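Local atomic coordinates of putative cytochrome P450 YjiB (Bacillus subtilis subsp. subtilis, PDB entry 4RM4), a protein that probably acts as a heme-dependent cytochrome P450 monooxygenase, inserting oxygen into organic substrates at a heme iron. Residues 250-253 with 254-258. Residues are numbered along the deposited sequence; the frame is centred on the assembly and turned at random.
Sequences NAMY and SILET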
loop_
_atom_site.group_PDB
_atom_site.type_symbol
_atom_site.label_atom_id
_atom_site.label_comp_id
_atom_site.label_asym_id
_atom_site.label_seq_id
_atom_site.Cartn_x
_atom_site.Cartn_y
_atom_site.Cartn_z
ATOM N N ASN A 250 8.519 -3.925 -6.118
ATOM C CA ASN A 250 7.986 -5.155 -6.679
ATOM C C ASN A 250 7.761 -5.040 -8.190
ATOM O O ASN A 250 7.977 -6.005 -8.927
ATOM C CB ASN A 250 6.657 -5.547 -6.009
ATOM C CG ASN A 250 6.808 -5.944 -4.552
ATOM O OD1 ASN A 250 7.910 -6.135 -4.042
ATOM N ND2 ASN A 250 5.674 -6.077 -3.872
ATOM N N ALA A 251 7.323 -3.862 -8.648
ATOM C CA ALA A 251 7.128 -3.626 -10.087
ATOM C C ALA A 251 8.452 -3.672 -10.846
ATOM O O ALA A 251 8.563 -4.296 -11.902
ATOM C CB ALA A 251 6.441 -2.284 -10.319
ATOM N N MET A 252 9.468 -3.011 -10.311
ATOM C CA MET A 252 10.772 -3.076 -10.959
ATOM C C MET A 252 11.324 -4.493 -10.989
ATOM O O MET A 252 11.968 -4.892 -11.970
ATOM C CB MET A 252 11.783 -2.158 -10.289
ATOM C CG MET A 252 11.653 -0.699 -10.654
ATOM S SD MET A 252 11.534 -0.456 -12.436
ATOM C CE MET A 252 12.772 -1.595 -13.076
ATOM N N TYR A 253 11.106 -5.247 -9.915
ATOM C CA TYR A 253 11.605 -6.621 -9.864
ATOM C C TYR A 253 10.908 -7.437 -10.934
ATOM O O TYR A 253 11.563 -8.159 -11.694
ATOM C CB TYR A 253 11.376 -7.269 -8.491
ATOM C CG TYR A 253 12.035 -8.624 -8.334
ATOM C CD1 TYR A 253 13.321 -8.740 -7.804
ATOM C CD2 TYR A 253 11.374 -9.788 -8.698
ATOM C CE1 TYR A 253 13.919 -9.976 -7.647
ATOM C CE2 TYR A 253 11.959 -11.023 -8.539
ATOM C CZ TYR A 253 13.232 -11.111 -8.022
ATOM O OH TYR A 253 13.815 -12.346 -7.884
ATOM N N SER A 254 9.582 -7.321 -10.995
ATOM C CA SER A 254 8.809 -8.066 -11.991
ATOM C C SER A 254 9.233 -7.690 -13.402
ATOM O O SER A 254 9.346 -8.559 -14.286
ATOM C CB SER A 254 7.311 -7.814 -11.816
ATOM O OG SER A 254 6.888 -8.123 -10.500
ATOM N N ILE A 255 9.470 -6.401 -13.615
ATOM C CA ILE A 255 9.902 -5.914 -14.928
ATOM C C ILE A 255 11.262 -6.498 -15.333
ATOM O O ILE A 255 11.435 -6.943 -16.467
ATOM C CB ILE A 255 9.910 -4.367 -15.004
ATOM C CG1 ILE A 255 8.478 -3.850 -15.149
ATOM C CG2 ILE A 255 10.746 -3.884 -16.196
ATOM C CD1 ILE A 255 8.268 -2.343 -14.707
ATOM N N LEU A 256 12.217 -6.499 -14.407
ATOM C CA LEU A 256 13.551 -7.028 -14.686
ATOM C C LEU A 256 13.541 -8.527 -14.900
ATOM O O LEU A 256 14.343 -9.051 -15.675
ATOM C CB LEU A 256 14.522 -6.710 -13.541
ATOM C CG LEU A 256 14.850 -5.248 -13.248
ATOM C CD1 LEU A 256 15.910 -5.167 -12.142
ATOM C CD2 LEU A 256 15.320 -4.556 -14.524
ATOM N N GLU A 257 12.665 -9.233 -14.200
ATOM C CA GLU A 257 12.675 -10.694 -14.305
ATOM C C GLU A 257 11.980 -11.197 -15.563
ATOM O O GLU A 257 12.081 -12.376 -15.888
ATOM C CB GLU A 257 12.065 -11.351 -13.065
ATOM C CG GLU A 257 10.569 -11.333 -13.021
ATOM C CD GLU A 257 10.002 -12.299 -11.989
ATOM O OE1 GLU A 257 8.768 -12.330 -11.842
ATOM O OE2 GLU A 257 10.785 -13.031 -11.342
ATOM N N THR A 258 11.275 -10.309 -16.262
ATOM C CA THR A 258 10.500 -10.690 -17.444
ATOM C C THR A 258 11.181 -10.257 -18.741
ATOM O O THR A 258 11.233 -9.069 -19.048
ATOM C CB THR A 258 9.094 -10.066 -17.397
ATOM O OG1 THR A 258 8.544 -10.248 -16.087
ATOM C CG2 THR A 258 8.190 -10.728 -18.402
#
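Ser254 grips the carbonyl of Asn250 twice: its backbone N donates to Asn250 O, and its side-chain OG donates to the same Asn250 O at 2.9 Å. The two donors come in from opposite faces of the carbonyl plane, the hydroxyl tilted 31° out of it. A chi1 of -56° sets OG beside the residue's own N and anti to its carbonyl carbon, which turns the hydroxyl back toward the preceding turn. The ring of the preceding Tyr253 meets the side chain of Glu257, extended beyond CG, obliquely. Tyr253 CE2 lies 3.6 Å from Glu257 OE2, with ring and carboxylate planes 55° apart. On another flank the chain of Met252, bent at chi2 and chi3, brings CE down to Leu256 CD2 at 4.2 Å and, more loosely, to Ile255 CG2 at 4.4 Å.

All this belongs to the last turns of helix 226-257, the long central helix of the P450 fold, where it has run past the heme. The regular i to i+4 bonds include Glu257 N on Tyr253 O, at 2.9 Å. Just beyond, Thr258 leaves the helical path but turns OG1 back to donate to Ser254 O at 2.6 Å, occupying a carbonyl of the final turn.

Outward, Arg283 NH1 bonds Ser254 OG and forms a salt bridge with Glu257 OE1, while Arg283 O and Tyr24 OH bind the amide of Asn250. An alanine in place of Ser254 would probably cost Asn250 O its second donor and leave Arg283 NH1 without the hydroxyl it bonds, so that Arg283 is held less firmly against the helix. Tyr262 of helix 261-267 packs against Met252, Ile255 and Leu256, and Tyr24 meets the Tyr253 ring edge-to-face.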